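Local atomic coordinates of putative archaeal ammonia monooxygenase subunit B (Candidatus Nitrosocaldus yellowstonii, PDB entry 4O65), a protein that binds copper through its cupredoxin domain and probably forms part of the membrane-bound enzyme complex that oxidises ammonia. Residues I61-V67 with E110-C116; F11-E17 with H128-I133. All blocks are in the same frame, centred on the assembly; numbering follows the deposited sequence.

Contact 1: I61-V67 with E110-C116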
# COMPACT_ATOMS: atom_id res chain seq x y z
N ILE A 61 -1.97 2.79 6.85
CA ILE A 61 -0.56 2.56 7.10
C ILE A 61 -0.34 1.11 7.56
O ILE A 61 -1.02 0.62 8.48
CB ILE A 61 -0.05 3.52 8.23
CG1 ILE A 61 -0.18 5.00 7.77
CG2 ILE A 61 1.43 3.20 8.55
CD1 ILE A 61 0.20 6.00 8.90
N VAL A 62 0.65 0.45 6.94
CA VAL A 62 1.01 -0.89 7.37
C VAL A 62 2.48 -0.79 7.73
O VAL A 62 3.31 -0.31 6.91
CB VAL A 62 0.84 -1.95 6.21
CG1 VAL A 62 1.17 -3.37 6.77
CG2 VAL A 62 -0.56 -1.85 5.61
N THR A 63 2.83 -1.28 8.92
CA THR A 63 4.23 -1.24 9.31
C THR A 63 4.67 -2.63 9.75
O THR A 63 3.81 -3.47 10.06
CB THR A 63 4.51 -0.25 10.47
OG1 THR A 63 3.59 -0.51 11.56
CG2 THR A 63 4.28 1.23 9.99
N GLY A 64 5.98 -2.85 9.75
CA GLY A 64 6.53 -4.16 10.23
C GLY A 64 8.03 -4.17 10.09
O GLY A 64 8.66 -3.11 9.94
N ARG A 65 8.63 -5.37 10.13
CA ARG A 65 10.06 -5.44 10.01
C ARG A 65 10.33 -6.64 9.11
O ARG A 65 9.62 -7.63 9.21
CB ARG A 65 10.73 -5.76 11.39
CG ARG A 65 10.55 -4.76 12.53
CD ARG A 65 11.40 -5.24 13.79
NE ARG A 65 10.92 -6.59 14.17
CZ ARG A 65 11.68 -7.64 14.53
NH1 ARG A 65 13.02 -7.55 14.63
NH2 ARG A 65 11.10 -8.80 14.83
N LEU A 66 11.30 -6.49 8.21
CA LEU A 66 11.74 -7.60 7.33
C LEU A 66 12.99 -8.16 7.96
O LEU A 66 13.94 -7.40 8.26
CB LEU A 66 12.05 -7.08 5.94
CG LEU A 66 10.92 -6.26 5.35
CD1 LEU A 66 11.34 -5.65 3.99
CD2 LEU A 66 9.66 -7.13 5.12
N VAL A 67 12.97 -9.45 8.24
CA VAL A 67 14.07 -10.06 9.00
C VAL A 67 14.73 -11.16 8.19
O VAL A 67 14.11 -12.21 7.86
CB VAL A 67 13.56 -10.60 10.34
CG1 VAL A 67 14.73 -11.27 11.10
CG2 VAL A 67 12.91 -9.48 11.13
N GLU A 110 17.94 -6.65 9.53
CA GLU A 110 16.52 -6.30 9.76
C GLU A 110 16.29 -5.01 8.99
O GLU A 110 17.15 -4.10 9.05
CB GLU A 110 16.27 -5.99 11.26
CG GLU A 110 15.56 -7.03 12.17
CD GLU A 110 16.48 -7.83 13.12
OE1 GLU A 110 17.55 -8.28 12.66
OE2 GLU A 110 16.15 -8.04 14.32
N VAL A 111 15.13 -4.88 8.33
CA VAL A 111 14.79 -3.64 7.64
C VAL A 111 13.35 -3.29 8.14
O VAL A 111 12.38 -4.01 7.80
CB VAL A 111 14.82 -3.83 6.09
CG1 VAL A 111 14.30 -2.58 5.36
CG2 VAL A 111 16.27 -4.08 5.64
N PRO A 112 13.20 -2.18 8.90
CA PRO A 112 11.82 -1.74 9.21
C PRO A 112 11.17 -1.24 7.95
O PRO A 112 11.86 -0.67 7.06
CB PRO A 112 11.99 -0.57 10.24
CG PRO A 112 13.45 -0.25 10.22
CD PRO A 112 14.23 -1.42 9.65
N TYR A 113 9.85 -1.46 7.82
CA TYR A 113 9.16 -0.94 6.61
C TYR A 113 7.89 -0.21 7.00
O TYR A 113 7.30 -0.47 8.08
CB TYR A 113 8.86 -2.09 5.60
CG TYR A 113 7.73 -3.01 6.03
CD1 TYR A 113 6.41 -2.75 5.65
CD2 TYR A 113 8.01 -4.22 6.71
CE1 TYR A 113 5.35 -3.60 6.07
CE2 TYR A 113 7.00 -5.08 7.08
CZ TYR A 113 5.69 -4.79 6.74
OH TYR A 113 4.72 -5.66 7.13
N LYS A 114 7.43 0.66 6.10
CA LYS A 114 6.17 1.37 6.27
C LYS A 114 5.58 1.57 4.88
O LYS A 114 6.24 2.12 3.95
CB LYS A 114 6.36 2.70 6.99
CG LYS A 114 5.06 3.57 6.95
CD LYS A 114 5.21 4.66 8.01
CE LYS A 114 4.11 5.74 7.92
NZ LYS A 114 4.15 6.75 9.07
N LEU A 115 4.35 1.10 4.71
CA LEU A 115 3.61 1.29 3.47
C LEU A 115 2.42 2.19 3.78
O LEU A 115 1.73 2.01 4.82
CB LEU A 115 3.03 -0.04 2.98
CG LEU A 115 3.98 -1.25 3.08
CD1 LEU A 115 3.24 -2.45 2.52
CD2 LEU A 115 5.20 -0.92 2.26
N CYS A 116 2.21 3.17 2.91
CA CYS A 116 1.10 4.10 3.09
C CYS A 116 0.32 4.03 1.78
O CYS A 116 0.92 4.26 0.73
CB CYS A 116 1.58 5.50 3.30
SG CYS A 116 0.18 6.56 3.85
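Tyr113 lays its ring over the backbone of Gly64, its partner in a hydrogen-bonded pair of two antiparallel strands. From CB, the first torsion (chi1 74°) sets CG between the backbone N and the carbonyl carbon of Tyr113, swinging the ring across to the neighbouring strand instead of along its own. CG stands 4.0 Å from Gly64 O; CE2 comes within 3.3 Å of Gly64 CA, while CE1, across the ring, passes Val62 O obliquely. Gly64 N sits above the middle of one face, 3.5 Å from the ring plane. Glycine suits this place, since the ring takes the side where a side chain would stand. At the tip, Tyr113 OH passes beyond the strand pair and probably hydrogen-bonds Thr129. Leu66 CD2 approaches the ring obliquely, 3.7 Å from Tyr113 CD2, the two side chains crossing nearly at right angles.

Val62, Leu66, Val111 and Leu115 share this face, their branched aliphatic groups suited to the interior. The other face mixes polar and charged residues (Thr63, Arg65, Glu110, Lys114) with apolar ones (Ile61, Val67, Pro112). There Lys114, stretched out beyond CG, runs beside Thr63 CG2 and rests its CE 3.7 Å from Ile61 CG2; its methylenes pack on apolar groups and carry the amine up to Ile61 CD1. Arg65 NH1 meets Glu110 OE2 at the guanidinium edge (3.2 Å), although the two planes are 63° apart; NH2 has its own salt bridges to Glu15 and Asp16.

Six backbone hydrogen bonds join segments 61-67 and 110-116, and Cys116 is tied to Cys51 by a disulfide. This is regular antiparallel pairing within one sheet of a cupredoxin beta-sandwich, with an inner face packed against the second sheet and a mixed outer one.

Contact 2: F11-E17 with H128-I133; sequences FVKIEDE and HTQLNI. Unlike the reference sequence in segment 128-133: Ile133 (reference Val). With CU (copper (II) ion), chain B.
Glu17 and Thr129 pass alongside one another, heading in opposite senses, and one carboxylate oxygen accepts from both the backbone N-H and the hydroxyl of the threonine. Extended throughout, with CG opposite the backbone N (chi1 -180°), the glutamate carries OE1 to Thr129 OG1 at 2.7 Å, where the hydroxyl donates to the anti lone pair. Thr129 N reaches the same oxygen at 2.9 Å, nearly in line with the C-O bond and fairly straight (158°). Two donors thus grip OE1, which probably stabilises the negative charge. Threonine suits the spot: its hydroxyl serves Glu17 and also meets Tyr113 OH, while its carbon side faces Ile14.

Farther along, aliphatic side chains make the contact. Ile14 presents two branches: CG2 lies 4.0 Å from Thr129 CB, and CD1 settles against Thr129 O and 3.9 Å from Leu131 CB, Ile14 and Leu131 running opposite ways. Val12 meets Leu131 at about a right angle, its CG1 3.6 Å from Leu131 CD2, whereas CG2 leans on Ile133 CD1. That methyl also touches CB of Phe11. Such branched residues suit the gap between two separated backbones.

His128 turns its ring away from the 11-17 segment and binds the copper ion through NE2 at 2.0 Å, together with His126 and a water; its ND1 is held by Gly141 O, which fixes the ring's rotation. The strand axes run 8.6 Å apart because they belong to different sheets: 12-19 pairs with 59-68, whose Val62 and Leu66 add to the same core, while 123-133 is flanked by 74-81 and 137-149.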
# COMPACT_ATOMS: atom_id res chain seq x y z
N PHE A 11 13.45 -17.25 3.49
CA PHE A 11 14.65 -16.42 3.31
C PHE A 11 14.56 -15.12 4.11
O PHE A 11 15.55 -14.69 4.71
CB PHE A 11 14.87 -16.06 1.85
CG PHE A 11 15.51 -17.16 1.01
CD1 PHE A 11 15.21 -18.51 1.21
CD2 PHE A 11 16.34 -16.82 -0.08
CE1 PHE A 11 15.79 -19.51 0.40
CE2 PHE A 11 16.93 -17.81 -0.87
CZ PHE A 11 16.64 -19.16 -0.64
N VAL A 12 13.39 -14.47 4.08
CA VAL A 12 13.20 -13.18 4.83
C VAL A 12 11.80 -13.24 5.39
O VAL A 12 10.83 -13.44 4.62
CB VAL A 12 13.36 -11.91 3.91
CG1 VAL A 12 13.08 -10.62 4.73
CG2 VAL A 12 14.72 -11.84 3.19
N LYS A 13 11.65 -13.07 6.71
CA LYS A 13 10.32 -13.14 7.34
C LYS A 13 9.77 -11.74 7.48
O LYS A 13 10.51 -10.79 7.73
CB LYS A 13 10.44 -13.78 8.74
CG LYS A 13 9.10 -14.15 9.33
CD LYS A 13 9.19 -15.19 10.48
CE LYS A 13 7.75 -15.47 10.93
NZ LYS A 13 7.66 -16.06 12.29
N ILE A 14 8.46 -11.62 7.34
CA ILE A 14 7.76 -10.33 7.55
C ILE A 14 7.20 -10.43 8.99
O ILE A 14 6.33 -11.28 9.27
CB ILE A 14 6.60 -10.24 6.56
CG1 ILE A 14 7.18 -10.14 5.13
CG2 ILE A 14 5.65 -9.03 6.90
CD1 ILE A 14 6.05 -10.35 4.08
N GLU A 15 7.77 -9.65 9.90
CA GLU A 15 7.42 -9.75 11.30
C GLU A 15 6.75 -8.46 11.84
O GLU A 15 6.91 -7.36 11.26
CB GLU A 15 8.69 -10.04 12.12
CG GLU A 15 9.39 -11.35 11.66
CD GLU A 15 10.55 -11.75 12.56
OE1 GLU A 15 10.76 -11.12 13.64
OE2 GLU A 15 11.28 -12.68 12.17
N ASP A 16 5.95 -8.64 12.91
CA ASP A 16 5.39 -7.46 13.64
C ASP A 16 4.53 -6.58 12.74
O ASP A 16 4.50 -5.35 12.89
CB ASP A 16 6.52 -6.71 14.28
CG ASP A 16 7.29 -7.61 15.27
OD1 ASP A 16 6.65 -8.20 16.12
OD2 ASP A 16 8.45 -7.83 15.08
N GLU A 17 3.84 -7.21 11.81
CA GLU A 17 3.00 -6.44 10.86
C GLU A 17 1.85 -5.75 11.63
O GLU A 17 1.20 -6.40 12.50
CB GLU A 17 2.48 -7.40 9.83
CG GLU A 17 1.60 -6.74 8.77
CD GLU A 17 0.95 -7.78 7.91
OE1 GLU A 17 1.13 -7.74 6.68
OE2 GLU A 17 0.23 -8.66 8.44
N HIS A 128 -2.47 -8.24 2.97
CA HIS A 128 -1.21 -8.77 3.51
C HIS A 128 -0.10 -7.94 3.00
O HIS A 128 -0.08 -7.54 1.81
CB HIS A 128 -0.92 -10.16 2.96
CG HIS A 128 -1.97 -11.21 3.26
ND1 HIS A 128 -1.73 -12.29 4.07
CD2 HIS A 128 -3.27 -11.41 2.71
CE1 HIS A 128 -2.84 -13.09 4.10
NE2 HIS A 128 -3.77 -12.56 3.26
N THR A 129 0.89 -7.73 3.84
CA THR A 129 2.18 -7.26 3.29
C THR A 129 2.71 -8.32 2.31
O THR A 129 2.75 -9.51 2.64
CB THR A 129 3.23 -7.09 4.40
OG1 THR A 129 2.76 -6.11 5.33
CG2 THR A 129 4.55 -6.60 3.80
N GLN A 130 3.15 -7.89 1.12
CA GLN A 130 3.80 -8.84 0.20
C GLN A 130 5.25 -8.44 -0.04
O GLN A 130 5.54 -7.31 -0.47
CB GLN A 130 3.03 -8.76 -1.16
CG GLN A 130 3.68 -9.69 -2.20
CD GLN A 130 2.94 -9.77 -3.51
OE1 GLN A 130 3.58 -9.98 -4.62
NE2 GLN A 130 1.64 -9.64 -3.45
N LEU A 131 6.18 -9.35 0.27
CA LEU A 131 7.58 -9.07 -0.03
C LEU A 131 7.94 -9.83 -1.28
O LEU A 131 7.53 -11.00 -1.42
CB LEU A 131 8.44 -9.58 1.15
CG LEU A 131 9.94 -9.31 0.98
CD1 LEU A 131 10.24 -7.82 0.94
CD2 LEU A 131 10.76 -10.07 2.07
N ASN A 132 8.67 -9.21 -2.22
CA ASN A 132 9.27 -9.95 -3.33
C ASN A 132 10.75 -9.90 -3.25
O ASN A 132 11.33 -8.82 -3.23
CB ASN A 132 8.81 -9.45 -4.68
CG ASN A 132 7.51 -10.14 -5.08
OD1 ASN A 132 7.48 -11.34 -5.54
ND2 ASN A 132 6.47 -9.48 -4.74
N ILE A 133 11.35 -11.09 -3.11
CA ILE A 133 12.80 -11.18 -3.02
C ILE A 133 13.28 -11.47 -4.44
O ILE A 133 12.87 -12.48 -5.05
CB ILE A 133 13.22 -12.32 -2.09
CG1 ILE A 133 12.62 -12.07 -0.68
CG2 ILE A 133 14.78 -12.42 -2.12
CD1 ILE A 133 12.68 -13.27 0.23
CU CU B . -5.69 -13.05 3.12
O HOH W 1 -5.95 -14.02 1.29

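How the contacts relate
The two contacts lie about 8 Å apart, centre to centre, on the same side of the chain's centre, and represent the two kinds of packing in a beta-sandwich. Contact 1 joins neighbours within one sheet; contact 2 spans the gap to the other. Strands 12-19, 59-68 and 110-119 lie side by side in that order, and 123-133, which follows 110-119 in the chain, crosses to the copper-bearing sheet. Along the chain 61-67 and 110-116 both fall between 11-17 and 128-133, so contact 1 is nested inside the loop that contact 2 closes. Tyr113 with Thr129, next to copper ligand His128, and Arg65 with Glu15 connect the two contacts.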